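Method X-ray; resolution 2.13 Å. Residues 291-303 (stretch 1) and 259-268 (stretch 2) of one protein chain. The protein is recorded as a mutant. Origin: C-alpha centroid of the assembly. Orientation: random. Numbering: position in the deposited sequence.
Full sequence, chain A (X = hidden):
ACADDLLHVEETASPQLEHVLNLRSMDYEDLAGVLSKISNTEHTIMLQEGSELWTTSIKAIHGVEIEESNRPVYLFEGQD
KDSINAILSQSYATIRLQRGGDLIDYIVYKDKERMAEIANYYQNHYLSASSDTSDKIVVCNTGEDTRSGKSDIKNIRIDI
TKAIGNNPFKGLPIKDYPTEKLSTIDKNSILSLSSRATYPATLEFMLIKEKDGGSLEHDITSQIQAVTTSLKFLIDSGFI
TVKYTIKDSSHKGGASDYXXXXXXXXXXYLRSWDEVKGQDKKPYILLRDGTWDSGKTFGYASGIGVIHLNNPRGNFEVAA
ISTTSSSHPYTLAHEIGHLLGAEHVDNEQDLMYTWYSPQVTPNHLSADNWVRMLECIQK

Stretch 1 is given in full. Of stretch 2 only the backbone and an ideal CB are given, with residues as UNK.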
# COMPACT_ATOMS: atom_id res chain seq x y z
N THR A 291 -1.03 10.44 11.41
CA THR A 291 -0.11 11.31 10.70
C THR A 291 0.88 11.95 11.66
O THR A 291 0.87 11.66 12.86
CB THR A 291 -0.86 12.43 9.97
OG1 THR A 291 -1.67 13.14 10.92
CG2 THR A 291 -1.73 11.87 8.86
N TRP A 292 1.73 12.82 11.13
CA TRP A 292 2.66 13.57 11.95
C TRP A 292 2.42 15.07 11.81
O TRP A 292 1.66 15.50 10.93
CB TRP A 292 4.11 13.23 11.57
CG TRP A 292 4.47 11.83 11.92
CD1 TRP A 292 5.07 11.40 13.07
CD2 TRP A 292 4.24 10.66 11.12
NE1 TRP A 292 5.22 10.03 13.03
CE2 TRP A 292 4.72 9.56 11.85
CE3 TRP A 292 3.67 10.45 9.86
CZ2 TRP A 292 4.66 8.26 11.35
CZ3 TRP A 292 3.61 9.16 9.37
CH2 TRP A 292 4.11 8.08 10.11
N ASP A 293 3.06 15.84 12.68
CA ASP A 293 2.99 17.30 12.63
C ASP A 293 1.54 17.80 12.58
O ASP A 293 1.17 18.52 11.65
CB ASP A 293 3.77 17.84 11.43
CG ASP A 293 4.06 19.33 11.55
OD1 ASP A 293 4.40 19.78 12.66
OD2 ASP A 293 3.93 20.05 10.53
N SER A 294 0.74 17.39 13.56
CA SER A 294 -0.65 17.83 13.67
C SER A 294 -1.43 17.70 12.36
O SER A 294 -2.14 18.63 11.96
CB SER A 294 -0.70 19.27 14.17
OG SER A 294 0.02 19.40 15.38
N GLY A 295 -1.30 16.56 11.69
CA GLY A 295 -2.06 16.29 10.48
C GLY A 295 -1.45 16.78 9.18
O GLY A 295 -1.97 16.47 8.10
N LYS A 296 -0.35 17.51 9.26
CA LYS A 296 0.22 18.12 8.06
C LYS A 296 1.19 17.18 7.32
O LYS A 296 1.45 17.36 6.12
CB LYS A 296 0.93 19.42 8.44
CG LYS A 296 -0.02 20.49 9.01
CD LYS A 296 0.74 21.73 9.46
CE LYS A 296 -0.19 22.92 9.65
NZ LYS A 296 0.54 24.21 9.80
N THR A 297 1.72 16.17 8.01
CA THR A 297 2.68 15.26 7.37
C THR A 297 2.16 13.83 7.26
O THR A 297 1.78 13.23 8.26
CB THR A 297 4.02 15.26 8.14
OG1 THR A 297 4.62 16.56 8.07
CG2 THR A 297 4.99 14.24 7.54
N PHE A 298 2.18 13.29 6.04
CA PHE A 298 1.65 11.95 5.81
C PHE A 298 2.74 10.90 5.75
O PHE A 298 2.50 9.71 5.97
CB PHE A 298 0.85 11.91 4.51
CG PHE A 298 -0.10 13.06 4.35
CD1 PHE A 298 -0.85 13.51 5.42
CD2 PHE A 298 -0.25 13.69 3.12
CE1 PHE A 298 -1.73 14.58 5.28
CE2 PHE A 298 -1.12 14.75 2.97
CZ PHE A 298 -1.86 15.20 4.05
N GLY A 299 3.95 11.34 5.44
CA GLY A 299 5.09 10.45 5.30
C GLY A 299 6.35 11.28 5.26
O GLY A 299 6.30 12.49 5.03
N TYR A 300 7.49 10.64 5.51
CA TYR A 300 8.77 11.35 5.51
C TYR A 300 9.90 10.37 5.27
O TYR A 300 10.00 9.35 5.95
CB TYR A 300 8.97 12.09 6.83
CG TYR A 300 10.22 12.96 6.87
CD1 TYR A 300 10.24 14.21 6.26
CD2 TYR A 300 11.36 12.52 7.52
CE1 TYR A 300 11.38 14.99 6.30
CE2 TYR A 300 12.50 13.29 7.56
CZ TYR A 300 12.51 14.53 6.96
OH TYR A 300 13.65 15.29 7.02
N ALA A 301 10.74 10.68 4.29
CA ALA A 301 11.84 9.80 3.90
C ALA A 301 13.18 10.35 4.37
O ALA A 301 13.38 11.57 4.39
CB ALA A 301 11.85 9.62 2.38
N SER A 302 14.10 9.46 4.72
CA SER A 302 15.40 9.87 5.26
C SER A 302 16.25 10.60 4.23
O SER A 302 17.15 11.36 4.60
CB SER A 302 16.17 8.67 5.79
OG SER A 302 16.46 7.75 4.77
N GLY A 303 16.01 10.34 2.95
CA GLY A 303 16.74 11.00 1.89
C GLY A 303 16.18 10.65 0.52
O GLY A 303 15.35 9.77 0.37
N UNK A 259 8.06 15.10 12.21
CA UNK A 259 8.50 13.99 11.37
C UNK A 259 10.00 13.72 11.47
O UNK A 259 10.41 12.55 11.46
CB UNK A 259 8.13 14.27 9.91
N UNK A 260 10.82 14.77 11.55
CA UNK A 260 12.27 14.59 11.61
C UNK A 260 12.67 13.86 12.90
O UNK A 260 13.46 12.92 12.87
CB UNK A 260 12.98 15.94 11.52
N UNK A 261 12.10 14.30 14.02
CA UNK A 261 12.32 13.64 15.30
C UNK A 261 11.78 12.22 15.30
O UNK A 261 12.42 11.30 15.82
CB UNK A 261 11.67 14.44 16.43
N UNK A 262 10.60 12.03 14.71
CA UNK A 262 9.97 10.71 14.65
C UNK A 262 10.82 9.72 13.85
O UNK A 262 10.96 8.56 14.22
CB UNK A 262 8.57 10.82 14.03
N UNK A 263 11.37 10.17 12.73
CA UNK A 263 12.21 9.30 11.92
C UNK A 263 13.48 8.90 12.67
O UNK A 263 13.85 7.72 12.72
CB UNK A 263 12.57 9.99 10.60
N UNK A 264 14.15 9.90 13.25
CA UNK A 264 15.37 9.67 14.02
C UNK A 264 15.10 8.73 15.19
O UNK A 264 15.89 7.83 15.47
CB UNK A 264 15.94 11.00 14.53
N UNK A 265 13.98 8.93 15.86
CA UNK A 265 13.59 8.07 16.97
C UNK A 265 13.36 6.65 16.46
O UNK A 265 13.72 5.68 17.13
CB UNK A 265 12.33 8.61 17.66
N UNK A 266 12.76 6.54 15.28
CA UNK A 266 12.55 5.24 14.64
C UNK A 266 13.87 4.54 14.38
O UNK A 266 14.04 3.36 14.69
CB UNK A 266 11.78 5.40 13.33
N UNK A 267 14.82 5.26 13.80
CA UNK A 267 16.12 4.67 13.46
C UNK A 267 16.93 4.26 14.69
O UNK A 267 17.57 3.21 14.69
CB UNK A 267 16.93 5.66 12.62
N UNK A 268 16.89 5.08 15.73
CA UNK A 268 17.55 4.71 16.97
C UNK A 268 16.93 3.44 17.56
O UNK A 268 17.64 2.60 18.10
CB UNK A 268 17.47 5.86 17.98

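Stretch 2 is helical throughout, from 259 to 268, with backbone angles near -62/-43. Its axis passes 8.9 Å from that of strand 299-301, and their N-to-C directions differ by 62°. No position has backbone angles that call for glycine.

Position 259 points its CB toward stretch 1. The ideal CB of 259 lies 3.9 Å from Tyr 300 CB, 3.9 Å from Thr 297 CG2 and 4.5 Å from Trp 292 CB. The surroundings are mostly carbon, but Thr 297 OG1 offers a hydroxyl. An aliphatic side chain would suit the carbon surface, and a longer polar one could also reach the hydroxyl. Asp 293 nearby would favour a neutral or positive end. The residue is Glu 259. With chi1 at p, Glu 259 CG lies over one face of the Tyr 300 ring, 4.0 Å from its centroid, as a CH-pi contact; chi2, between wells at -95°, then sets the direction of the carboxylate. The carboxylate accepts a weak hydrogen bond from Thr 297, Thr 297 OG1 to Glu 259 OE1, 2.9 Å. The cost is a like charge close by: Asp 293 OD2 is 4.4 Å from Glu 259 OE1.

Position 260 points sideways. The ideal CB of 260 is 4.6 Å from Tyr 300 OH. A small or branched aliphatic residue would fit, and so would a polar one able to meet the hydroxyl. The residue is Val 260, chi1 t. Val 260 CG2 makes an apolar contact with Tyr 300 CZ at 3.9 Å and lies 3.6 Å from Tyr 300 OH. Valine's side chain offers the hydroxyl no polar partner.

Position 261 is out of reach of stretch 1, and many residues would serve. It is Ser 261, which touches a crystal neighbour.

Position 262 points toward the Trp 292 indole. The ideal CB of 262 is already 3.6 Å from Trp 292 NE1, so a small side chain suits best. A longer one would have to turn off past the ring. The residue is Ala 262. Ala 262 CB meets the ring obliquely, 3.7 Å from Trp 292 CD1.

Position 263 also points toward stretch 1, with the ideal CB of 263 4.2 Å from Tyr 300 CD2. Beyond lies Ser 302, leaving room for a medium aliphatic chain such as leucine, isoleucine or methionine. The residue is Leu 263, chi1 t and chi2 p. Leu 263 CD2 sits at the edge of the Tyr 300 ring, 3.7 Å from Tyr 300 CD2, and 3.5 Å from Ser 302 CA. One methyl thus bridges the two residues.

Positions 264, 265 and 266 lie out of reach, so polar or apolar residues would do equally well as far as stretch 1 is concerned. They are Glu 264, Ser 265 and Phe 266.

Position 267 points toward stretch 1, but nothing lies within 5.5 Å of the ideal CB. Only a long side chain could arrive near Ser 302; a polar end would be reasonable. The residue is Gln 267, whose NE2 comes to 4.5 Å from Ser 302 CB and is hydrogen-bonded elsewhere in the structure.

Position 268 is out of reach, and stretch 1 would accept any type there. It is Asn 268.

Stretch 2 (259-268) EVSALESFQN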
# COMPACT_ATOMS: atom_id res chain seq x y z
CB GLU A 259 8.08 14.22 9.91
CG GLU A 259 8.60 15.51 9.28
CD GLU A 259 7.59 16.65 9.37
OE1 GLU A 259 6.66 16.57 10.19
OE2 GLU A 259 7.72 17.62 8.60
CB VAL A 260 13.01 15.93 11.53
CG1 VAL A 260 14.52 15.74 11.69
CG2 VAL A 260 12.70 16.62 10.20
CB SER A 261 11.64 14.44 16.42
OG SER A 261 11.87 15.82 16.25
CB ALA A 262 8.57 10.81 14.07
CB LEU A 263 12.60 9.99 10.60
CG LEU A 263 13.49 9.14 9.70
CD1 LEU A 263 12.81 7.83 9.34
CD2 LEU A 263 13.87 9.91 8.45
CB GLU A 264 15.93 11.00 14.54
CG GLU A 264 16.54 11.87 13.44
CD GLU A 264 17.11 13.18 13.96
OE1 GLU A 264 17.24 13.33 15.20
OE2 GLU A 264 17.42 14.07 13.13
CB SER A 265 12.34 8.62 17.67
OG SER A 265 11.88 7.72 18.66
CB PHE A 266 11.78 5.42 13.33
CG PHE A 266 11.53 4.12 12.58
CD1 PHE A 266 11.74 4.05 11.20
CD2 PHE A 266 11.08 2.99 13.24
CE1 PHE A 266 11.50 2.88 10.50
CE2 PHE A 266 10.84 1.80 12.55
CZ PHE A 266 11.05 1.75 11.18
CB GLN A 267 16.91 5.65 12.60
CG GLN A 267 16.39 5.76 11.16
CD GLN A 267 17.11 6.85 10.38
OE1 GLN A 267 17.04 8.03 10.74
NE2 GLN A 267 17.82 6.46 9.33
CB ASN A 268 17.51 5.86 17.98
CG ASN A 268 18.53 6.94 17.66
OD1 ASN A 268 19.53 6.68 16.98
ND2 ASN A 268 18.29 8.15 18.15
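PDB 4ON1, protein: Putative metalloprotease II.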